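PDB 5A9D: solute carrier family 15 member 1 from Mus musculus, which carries small peptides into cells of the small intestine together with protons, the fragment here being its extracellular part, of immunoglobulin-like domains. Local coordinates for residues M108-S114 against K137-T143; A145-C150 against R171-L177; G162-V168 against K180-P186. Residues are numbered along the deposited sequence.

Interaction 1: M108-S114 against K137-T143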
loop_
_atom_site.group_PDB
_atom_site.type_symbol
_atom_site.label_atom_id
_atom_site.label_comp_id
_atom_site.label_asym_id
_atom_site.label_seq_id
_atom_site.Cartn_x
_atom_site.Cartn_y
_atom_site.Cartn_z
ATOM N N MET A 108 18.025 8.691 2.459
ATOM C CA MET A 108 17.230 7.987 1.456
ATOM C C MET A 108 18.157 7.229 0.496
ATOM O O MET A 108 19.303 7.626 0.283
ATOM C CB MET A 108 16.415 8.992 0.640
ATOM C CG MET A 108 15.224 9.559 1.373
ATOM S SD MET A 108 14.504 10.873 0.364
ATOM C CE MET A 108 13.215 11.486 1.487
ATOM N N VAL A 109 17.640 6.168 -0.112
ATOM C CA VAL A 109 18.390 5.366 -1.068
ATOM C C VAL A 109 17.576 5.185 -2.343
ATOM O O VAL A 109 16.359 5.100 -2.285
ATOM C CB VAL A 109 18.864 3.996 -0.497
ATOM C CG1 VAL A 109 19.874 4.168 0.626
ATOM C CG2 VAL A 109 17.703 3.103 -0.074
ATOM N N THR A 110 18.253 5.085 -3.478
ATOM C CA THR A 110 17.623 4.823 -4.755
ATOM C C THR A 110 18.248 3.562 -5.304
ATOM O O THR A 110 19.470 3.410 -5.305
ATOM C CB THR A 110 17.689 6.050 -5.681
ATOM O OG1 THR A 110 16.800 7.024 -5.154
ATOM C CG2 THR A 110 17.264 5.722 -7.132
ATOM N N ILE A 111 17.403 2.639 -5.744
ATOM C CA ILE A 111 17.849 1.372 -6.293
ATOM C C ILE A 111 17.383 1.302 -7.702
ATOM O O ILE A 111 16.215 1.581 -7.964
ATOM C CB ILE A 111 17.352 0.125 -5.489
ATOM C CG1 ILE A 111 17.695 0.259 -4.010
ATOM C CG2 ILE A 111 17.926 -1.176 -6.093
ATOM C CD1 ILE A 111 16.516 0.766 -3.140
ATOM N N LYS A 112 18.292 0.894 -8.618
ATOM C CA LYS A 112 17.957 0.722 -10.027
ATOM C C LYS A 112 18.309 -0.727 -10.348
ATOM O O LYS A 112 19.436 -1.160 -10.073
ATOM C CB LYS A 112 18.727 1.700 -10.949
ATOM C CG LYS A 112 18.413 3.175 -10.684
ATOM C CD LYS A 112 18.513 3.995 -11.947
ATOM C CE LYS A 112 18.378 5.476 -11.695
ATOM N NZ LYS A 112 18.706 6.274 -12.914
ATOM N N MET A 113 17.332 -1.492 -10.839
ATOM C CA MET A 113 17.543 -2.908 -11.167
ATOM C C MET A 113 16.774 -3.253 -12.418
ATOM O O MET A 113 15.557 -3.085 -12.442
ATOM C CB MET A 113 17.108 -3.821 -10.010
ATOM C CG MET A 113 17.268 -5.328 -10.329
ATOM S SD MET A 113 16.596 -6.434 -9.053
ATOM C CE MET A 113 17.976 -6.722 -8.119
ATOM N N SER A 114 17.483 -3.791 -13.436
ATOM C CA SER A 114 16.939 -4.253 -14.722
ATOM C C SER A 114 15.855 -3.329 -15.267
ATOM O O SER A 114 14.754 -3.793 -15.544
ATOM C CB SER A 114 16.400 -5.687 -14.606
ATOM O OG SER A 114 17.245 -6.555 -13.871
ATOM N N LYS A 137 20.585 -10.846 -11.074
ATOM C CA LYS A 137 20.293 -9.518 -11.627
ATOM C C LYS A 137 21.317 -8.545 -11.076
ATOM O O LYS A 137 21.607 -8.564 -9.869
ATOM C CB LYS A 137 18.869 -9.006 -11.211
ATOM C CG LYS A 137 17.680 -9.872 -11.640
ATOM C CD LYS A 137 17.502 -9.906 -13.144
ATOM C CE LYS A 137 17.069 -11.278 -13.575
ATOM N NZ LYS A 137 17.072 -11.434 -15.041
ATOM N N GLN A 138 21.829 -7.669 -11.943
ATOM C CA GLN A 138 22.738 -6.616 -11.513
ATOM C C GLN A 138 21.876 -5.443 -11.021
ATOM O O GLN A 138 20.809 -5.199 -11.562
ATOM C CB GLN A 138 23.626 -6.148 -12.668
ATOM C CG GLN A 138 24.761 -7.098 -12.999
ATOM C CD GLN A 138 26.027 -6.324 -13.207
ATOM O OE1 GLN A 138 26.307 -5.842 -14.316
ATOM N NE2 GLN A 138 26.784 -6.131 -12.123
ATOM N N TYR A 139 22.330 -4.720 -10.003
ATOM C CA TYR A 139 21.619 -3.538 -9.531
ATOM C C TYR A 139 22.552 -2.507 -8.920
ATOM O O TYR A 139 23.698 -2.818 -8.568
ATOM C CB TYR A 139 20.448 -3.884 -8.589
ATOM C CG TYR A 139 20.817 -4.495 -7.259
ATOM C CD1 TYR A 139 21.034 -5.867 -7.134
ATOM C CD2 TYR A 139 20.865 -3.721 -6.107
ATOM C CE1 TYR A 139 21.312 -6.442 -5.894
ATOM C CE2 TYR A 139 21.159 -4.278 -4.874
ATOM C CZ TYR A 139 21.374 -5.636 -4.769
ATOM O OH TYR A 139 21.618 -6.144 -3.532
ATOM N N THR A 140 22.083 -1.262 -8.842
ATOM C CA THR A 140 22.897 -0.218 -8.261
ATOM C C THR A 140 22.191 0.399 -7.118
ATOM O O THR A 140 20.978 0.497 -7.130
ATOM C CB THR A 140 23.296 0.881 -9.279
ATOM O OG1 THR A 140 22.145 1.668 -9.585
ATOM C CG2 THR A 140 23.952 0.333 -10.537
ATOM N N ILE A 141 22.963 0.926 -6.181
ATOM C CA ILE A 141 22.430 1.637 -5.036
ATOM C C ILE A 141 23.160 2.966 -4.958
ATOM O O ILE A 141 24.380 2.989 -4.881
ATOM C CB ILE A 141 22.543 0.843 -3.706
ATOM C CG1 ILE A 141 21.670 -0.425 -3.717
ATOM C CG2 ILE A 141 22.157 1.755 -2.514
ATOM C CD1 ILE A 141 22.104 -1.458 -2.667
ATOM N N ASN A 142 22.412 4.060 -4.983
ATOM C CA ASN A 142 22.969 5.407 -4.876
ATOM C C ASN A 142 22.347 6.126 -3.688
ATOM O O ASN A 142 21.132 6.068 -3.477
ATOM C CB ASN A 142 22.838 6.175 -6.195
ATOM C CG ASN A 142 23.801 5.654 -7.248
ATOM O OD1 ASN A 142 24.933 6.124 -7.367
ATOM N ND2 ASN A 142 23.404 4.628 -7.999
ATOM N N THR A 143 23.211 6.691 -2.846
ATOM C CA THR A 143 22.861 7.381 -1.606
ATOM C C THR A 143 23.963 8.368 -1.211
ATOM O O THR A 143 25.124 8.192 -1.602
ATOM C CB THR A 143 22.567 6.354 -0.479
ATOM O OG1 THR A 143 22.105 7.023 0.695
ATOM C CG2 THR A 143 23.762 5.437 -0.153
HETATM O O HOH W 1 20.771 3.559 -8.001
HETATM O O HOH W 2 20.289 -3.966 -13.923
#

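Interaction 2: A145-C150 against R171-L177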
loop_
_atom_site.group_PDB
_atom_site.type_symbol
_atom_site.label_atom_id
_atom_site.label_comp_id
_atom_site.label_asym_id
_atom_site.label_seq_id
_atom_site.Cartn_x
_atom_site.Cartn_y
_atom_site.Cartn_z
ATOM N N ALA A 145 24.519 8.803 2.010
ATOM C CA ALA A 145 24.896 8.189 3.289
ATOM C C ALA A 145 26.332 7.645 3.338
ATOM O O ALA A 145 26.912 7.548 4.430
ATOM C CB ALA A 145 23.909 7.094 3.655
ATOM N N VAL A 146 26.910 7.309 2.165
ATOM C CA VAL A 146 28.272 6.768 2.068
ATOM C C VAL A 146 29.183 7.646 1.192
ATOM O O VAL A 146 28.688 8.496 0.442
ATOM C CB VAL A 146 28.281 5.280 1.609
ATOM C CG1 VAL A 146 27.721 4.358 2.690
ATOM C CG2 VAL A 146 27.537 5.088 0.283
ATOM N N ALA A 147 30.514 7.422 1.272
ATOM C CA ALA A 147 31.508 8.135 0.460
ATOM C C ALA A 147 31.271 7.871 -1.047
ATOM O O ALA A 147 30.865 6.754 -1.395
ATOM C CB ALA A 147 32.905 7.687 0.847
ATOM N N PRO A 148 31.496 8.872 -1.951
ATOM C CA PRO A 148 31.261 8.636 -3.395
ATOM C C PRO A 148 32.171 7.564 -4.008
ATOM O O PRO A 148 31.845 7.005 -5.059
ATOM C CB PRO A 148 31.522 10.014 -4.027
ATOM C CG PRO A 148 32.391 10.715 -3.066
ATOM C CD PRO A 148 31.943 10.259 -1.708
ATOM N N THR A 149 33.308 7.295 -3.340
ATOM C CA THR A 149 34.312 6.295 -3.714
ATOM C C THR A 149 33.845 4.846 -3.467
ATOM O O THR A 149 34.404 3.924 -4.074
ATOM C CB THR A 149 35.629 6.566 -2.972
ATOM O OG1 THR A 149 35.384 6.549 -1.562
ATOM C CG2 THR A 149 36.285 7.882 -3.390
ATOM N N CYS A 150 32.819 4.658 -2.595
ATOM C CA CYS A 150 32.222 3.361 -2.234
ATOM C C CYS A 150 31.586 2.677 -3.438
ATOM O O CYS A 150 30.985 3.343 -4.288
ATOM C CB CYS A 150 31.199 3.511 -1.113
ATOM S SG CYS A 150 31.868 3.999 0.493
ATOM N N ARG A 171 25.043 -0.430 6.508
ATOM C CA ARG A 171 26.451 -0.029 6.486
ATOM C C ARG A 171 27.286 -1.269 6.683
ATOM O O ARG A 171 26.985 -2.050 7.575
ATOM C CB ARG A 171 26.797 0.955 7.630
ATOM C CG ARG A 171 26.254 2.373 7.531
ATOM C CD ARG A 171 26.625 3.103 6.257
ATOM N NE ARG A 171 27.972 3.664 6.278
ATOM C CZ ARG A 171 28.281 4.861 6.769
ATOM N NH1 ARG A 171 27.351 5.612 7.348
ATOM N NH2 ARG A 171 29.528 5.307 6.706
ATOM N N ALA A 172 28.310 -1.474 5.842
ATOM C CA ALA A 172 29.289 -2.568 5.989
ATOM C C ALA A 172 30.329 -2.125 7.005
ATOM O O ALA A 172 30.452 -0.927 7.249
ATOM C CB ALA A 172 29.960 -2.854 4.646
ATOM N N SER A 173 31.115 -3.069 7.567
ATOM C CA SER A 173 32.157 -2.751 8.552
ATOM C C SER A 173 33.179 -1.696 8.061
ATOM O O SER A 173 33.646 -0.891 8.861
ATOM C CB SER A 173 32.866 -4.016 9.033
ATOM O OG SER A 173 33.594 -4.611 7.972
ATOM N N ASP A 174 33.462 -1.660 6.737
ATOM C CA ASP A 174 34.407 -0.714 6.126
ATOM C C ASP A 174 33.803 0.679 5.859
ATOM O O ASP A 174 34.462 1.512 5.243
ATOM C CB ASP A 174 35.020 -1.329 4.839
ATOM C CG ASP A 174 34.103 -1.405 3.620
ATOM O OD1 ASP A 174 32.867 -1.516 3.802
ATOM O OD2 ASP A 174 34.623 -1.367 2.486
ATOM N N GLY A 175 32.565 0.913 6.306
ATOM C CA GLY A 175 31.878 2.190 6.118
ATOM C C GLY A 175 31.091 2.349 4.822
ATOM O O GLY A 175 30.392 3.360 4.642
ATOM N N CYS A 176 31.186 1.364 3.916
ATOM C CA CYS A 176 30.457 1.398 2.650
ATOM C C CYS A 176 29.127 0.626 2.735
ATOM O O CYS A 176 28.605 0.456 3.837
ATOM C CB CYS A 176 31.338 0.944 1.491
ATOM S SG CYS A 176 32.582 2.168 0.999
ATOM N N LEU A 177 28.562 0.199 1.601
ATOM C CA LEU A 177 27.280 -0.499 1.560
ATOM C C LEU A 177 27.398 -1.983 1.469
ATOM O O LEU A 177 28.308 -2.504 0.833
ATOM C CB LEU A 177 26.385 -0.008 0.405
ATOM C CG LEU A 177 25.860 1.398 0.499
ATOM C CD1 LEU A 177 24.967 1.670 -0.627
ATOM C CD2 LEU A 177 25.118 1.626 1.785
HETATM O O HOH W 3 31.369 5.611 3.474
#

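Interaction 3: G162-V168 against K180-P186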
loop_
_atom_site.group_PDB
_atom_site.type_symbol
_atom_site.label_atom_id
_atom_site.label_comp_id
_atom_site.label_asym_id
_atom_site.label_seq_id
_atom_site.Cartn_x
_atom_site.Cartn_y
_atom_site.Cartn_z
ATOM N N GLY A 162 9.130 -17.800 -9.102
ATOM C CA GLY A 162 7.970 -17.313 -8.365
ATOM C C GLY A 162 8.235 -16.910 -6.925
ATOM O O GLY A 162 7.301 -16.856 -6.132
ATOM N N SER A 163 9.475 -16.625 -6.565
ATOM C CA SER A 163 9.811 -16.293 -5.176
ATOM C C SER A 163 9.619 -14.795 -4.838
ATOM O O SER A 163 9.141 -13.996 -5.664
ATOM C CB SER A 163 11.229 -16.750 -4.857
ATOM O OG SER A 163 11.377 -18.133 -5.127
ATOM N N ALA A 164 9.877 -14.447 -3.590
ATOM C CA ALA A 164 9.806 -13.065 -3.134
ATOM C C ALA A 164 10.932 -12.876 -2.156
ATOM O O ALA A 164 11.206 -13.784 -1.374
ATOM C CB ALA A 164 8.470 -12.765 -2.488
ATOM N N TYR A 165 11.643 -11.752 -2.265
ATOM C CA TYR A 165 12.804 -11.455 -1.430
ATOM C C TYR A 165 12.779 -10.025 -0.947
ATOM O O TYR A 165 12.252 -9.145 -1.622
ATOM C CB TYR A 165 14.127 -11.697 -2.194
ATOM C CG TYR A 165 14.269 -13.078 -2.802
ATOM C CD1 TYR A 165 14.798 -14.132 -2.066
ATOM C CD2 TYR A 165 13.876 -13.327 -4.113
ATOM C CE1 TYR A 165 14.912 -15.407 -2.614
ATOM C CE2 TYR A 165 14.007 -14.588 -4.680
ATOM C CZ TYR A 165 14.518 -15.626 -3.922
ATOM O OH TYR A 165 14.635 -16.868 -4.491
ATOM N N THR A 166 13.393 -9.807 0.223
ATOM C CA THR A 166 13.586 -8.509 0.849
ATOM C C THR A 166 15.091 -8.342 0.934
ATOM O O THR A 166 15.788 -9.179 1.502
ATOM C CB THR A 166 12.930 -8.450 2.223
ATOM O OG1 THR A 166 11.530 -8.540 2.071
ATOM C CG2 THR A 166 13.215 -7.146 2.944
ATOM N N TYR A 167 15.578 -7.298 0.321
ATOM C CA TYR A 167 17.003 -6.975 0.328
ATOM C C TYR A 167 17.203 -5.840 1.321
ATOM O O TYR A 167 16.606 -4.774 1.160
ATOM C CB TYR A 167 17.421 -6.608 -1.113
ATOM C CG TYR A 167 17.611 -7.802 -2.033
ATOM C CD1 TYR A 167 16.874 -8.973 -1.861
ATOM C CD2 TYR A 167 18.577 -7.791 -3.032
ATOM C CE1 TYR A 167 17.102 -10.102 -2.658
ATOM C CE2 TYR A 167 18.814 -8.915 -3.832
ATOM C CZ TYR A 167 18.064 -10.061 -3.651
ATOM O OH TYR A 167 18.288 -11.155 -4.455
ATOM N N VAL A 168 17.905 -6.117 2.430
ATOM C CA VAL A 168 18.120 -5.119 3.494
ATOM C C VAL A 168 19.455 -4.432 3.250
ATOM O O VAL A 168 20.482 -5.084 3.250
ATOM C CB VAL A 168 18.016 -5.741 4.926
ATOM C CG1 VAL A 168 18.404 -4.728 6.000
ATOM C CG2 VAL A 168 16.616 -6.292 5.198
ATOM N N LYS A 180 21.875 -7.584 2.682
ATOM C CA LYS A 180 21.523 -8.905 3.191
ATOM C C LYS A 180 20.192 -9.330 2.565
ATOM O O LYS A 180 19.218 -8.581 2.610
ATOM C CB LYS A 180 21.468 -8.930 4.736
ATOM C CG LYS A 180 21.293 -10.361 5.272
ATOM C CD LYS A 180 21.850 -10.556 6.675
ATOM C CE LYS A 180 21.603 -11.952 7.192
ATOM N NZ LYS A 180 22.031 -12.073 8.601
ATOM N N GLU A 181 20.145 -10.515 1.986
ATOM C CA GLU A 181 18.939 -11.025 1.316
ATOM C C GLU A 181 18.116 -11.925 2.228
ATOM O O GLU A 181 18.657 -12.807 2.887
ATOM C CB GLU A 181 19.322 -11.837 0.058
ATOM C CG GLU A 181 20.217 -11.086 -0.899
ATOM C CD GLU A 181 20.589 -11.849 -2.146
ATOM O OE1 GLU A 181 19.953 -12.894 -2.413
ATOM O OE2 GLU A 181 21.534 -11.412 -2.842
ATOM N N PHE A 182 16.804 -11.752 2.199
ATOM C CA PHE A 182 15.899 -12.584 2.992
ATOM C C PHE A 182 14.837 -13.114 2.060
ATOM O O PHE A 182 14.307 -12.362 1.245
ATOM C CB PHE A 182 15.237 -11.744 4.111
ATOM C CG PHE A 182 16.204 -11.260 5.161
ATOM C CD1 PHE A 182 16.510 -12.048 6.263
ATOM C CD2 PHE A 182 16.812 -10.015 5.049
ATOM C CE1 PHE A 182 17.426 -11.607 7.221
ATOM C CE2 PHE A 182 17.744 -9.587 6.004
ATOM C CZ PHE A 182 18.043 -10.383 7.086
ATOM N N GLU A 183 14.500 -14.380 2.163
ATOM C CA GLU A 183 13.426 -14.873 1.326
ATOM C C GLU A 183 12.128 -14.625 2.075
ATOM O O GLU A 183 12.077 -14.783 3.294
ATOM C CB GLU A 183 13.576 -16.376 1.031
ATOM C CG GLU A 183 12.768 -16.779 -0.207
ATOM C CD GLU A 183 12.921 -18.196 -0.736
ATOM O OE1 GLU A 183 14.050 -18.740 -0.706
ATOM O OE2 GLU A 183 11.908 -18.750 -1.220
ATOM N N ASP A 184 11.108 -14.166 1.383
ATOM C CA ASP A 184 9.807 -14.006 2.016
ATOM C C ASP A 184 8.893 -15.004 1.338
ATOM O O ASP A 184 9.200 -15.440 0.217
ATOM C CB ASP A 184 9.204 -12.621 1.693
ATOM C CG ASP A 184 10.020 -11.424 2.076
ATOM O OD1 ASP A 184 10.295 -11.256 3.274
ATOM O OD2 ASP A 184 10.278 -10.589 1.196
ATOM N N ILE A 185 7.740 -15.309 1.960
ATOM C CA ILE A 185 6.698 -16.130 1.340
ATOM C C ILE A 185 6.121 -15.209 0.210
ATOM O O ILE A 185 5.985 -14.005 0.456
ATOM C CB ILE A 185 5.649 -16.590 2.406
ATOM C CG1 ILE A 185 6.301 -17.569 3.424
ATOM C CG2 ILE A 185 4.412 -17.224 1.749
ATOM C CD1 ILE A 185 5.629 -17.692 4.822
ATOM N N PRO A 186 5.909 -15.689 -1.044
ATOM C CA PRO A 186 5.445 -14.768 -2.118
ATOM C C PRO A 186 4.215 -13.917 -1.823
ATOM O O PRO A 186 3.278 -14.452 -1.231
ATOM C CB PRO A 186 5.200 -15.691 -3.314
ATOM C CG PRO A 186 6.012 -16.911 -3.039
ATOM C CD PRO A 186 6.059 -17.070 -1.556
HETATM O O HOH W 4 9.934 -17.020 -1.895
#

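Interaction 1: M108-S114 against K137-T143
Tyr-139 lies beside Met-113, whose CE comes within 3.3 Å of its CD1, and Ile-111 follows along the strand, CG2 3.9 Å from Tyr-139 CD2. Ile-111 CG1 rests 4.0 Å from Ile-141 CG1, so one face of this antiparallel strand pair is an apolar patch. That patch meets the opposing sheet: Ile-141 packs on Leu-177 and Val-179, and the Tyr-139 ring meets that of Phe-101. The backbones join through the hydrogen-bonded pairs Thr-110/Asn-142 (Thr-110 N to Asn-142 O and Asn-142 N to Thr-110 O, both 3.0 Å) and Lys-112/Thr-140 (Lys-112 N to Thr-140 O 3.1 Å, Thr-140 N to Lys-112 O 2.9 Å), with Ile-111/Ile-141 as the non-hydrogen-bonded pair between them. Past this pairing Thr-143 OG1 donates to Met-108 O at 2.9 Å, while at the other end a water joins Ser-114 N and Gln-138 O. The opposite face carries Thr-110, Lys-112, Thr-140 and Asn-142; Thr-110 OG1 is hydrogen-bonded to Asn-120 N. There a water donates to Thr-110 O (3.0 Å), accepts from Asn-142 ND2 (2.8 Å) and bonds Thr-140 OG1 (2.8 Å). Side chains alternating between an apolar inner and a polar outer face are typical of a sheet in an immunoglobulin-like beta-sandwich.

Interaction 2: A145-C150 against R171-L177
A disulfide ties together two loops at one end of the immunoglobulin-like sandwich, one following strand 138-142 and the other the turn of the hairpin formed by strands 164-171 and 177-184. The covalent link, Cys-150 SG to Cys-176 SG, is 2.0 Å long with chi3 of -74°, a left-handed twist. It crosses from one sheet's loop to the other's near the surface, unlike the classical immunoglobulin disulfide buried between the sheets.

Van der Waals contact centres on Val-146, whose CG1 meets an apolar partner in Leu-177 CD2 at 3.9 Å and also abuts the polar Gly-175 O at 3.5 Å. Val-146 CG1 also sits over one face of the Arg-171 guanidinium, 3.7 Å from Arg-171 NE.

Hydrogen bonds shape each loop from within. Residues 147-150 form a type I turn, Cys-150 N bonding Ala-147 O at 3.1 Å. In the hairpin a type I turn from Ala-172 to Gly-175 is followed by a G1 bulge: Gly-175 N bonds Ala-172 O (3.0 Å) and Ala-172 N bonds Cys-176 O (2.8 Å), and Gly-175 adopts the positive phi (88°) that this bulge position favours. Gly-175 O accepts from Arg-171 NE at 2.9 Å and Arg-171 NH2 at 3.0 Å.

Between the loops a water donates to Gly-175 O at 2.7 Å and accepts from Ala-147 N at 3.0 Å.

Interaction 3: G162-V168 against K180-P186
Ala-164, Phe-182 and Thr-166 lose the most area here, all on one face of two paired strands. Ala-164 O accepts from Asp-184 N at 2.8 Å, and Ala-164 CB lies 3.6 Å from Pro-186 CA. Beside it a water accepts from Ala-164 N (3.1 Å) and donates to Asp-184 O (2.7 Å) and Glu-183 OE2 (2.7 Å).

Thr-166 and Phe-182 are a hydrogen-bonded pair, with Thr-166 N to Phe-182 O and Phe-182 N to Thr-166 O both 2.9 Å. Thr-166 also donates from OG1 to Asp-184 OD2 at 2.6 Å, a short diagonal link to the next residue on that face; Arg-100 bonds this hydroxyl and Tyr-129 this carboxylate. The Phe-182 ring reaches the other way along the strands, CE2 3.6 Å from Val-168 CG2.

These are the arms of an antiparallel beta hairpin at the edge of one sheet of the immunoglobulin-like sandwich. The Phe-182 face meets the second subunit: Phe-182 packs on its Gln-33, Val-168 on its Met-31, and Asp-184 makes a salt bridge to its Lys-8.

On the other face Glu-181 CG lies over the Tyr-167 ring, a CH-pi contact 3.8 Å from the centroid, and Tyr-165 CE1 is 3.5 Å from Glu-183 CG. Tyr-167 also meets Phe-101, on the neighbouring strand 97-103.

All three contacts belong to one immunoglobulin-like domain. Interactions 2 and 3 share the hairpin of strands 164-171 and 177-184, at its turn and along its arms; their centres are about 23 Å apart and their segments adjoin in sequence. Interaction 1 lies on the facing sheet, its centre about 14 Å from that of interaction 2 and about 16 Å from that of interaction 3. It meets both across the sandwich interior: Ile-141 CG2 is 3.4 Å from Leu-177 CD1, and Tyr-139 OH is 3.5 Å from Tyr-167 CD2. Interaction 2 adds a covalent tie between the sheets' loops, while the second subunit touches interaction 3 alone of the three.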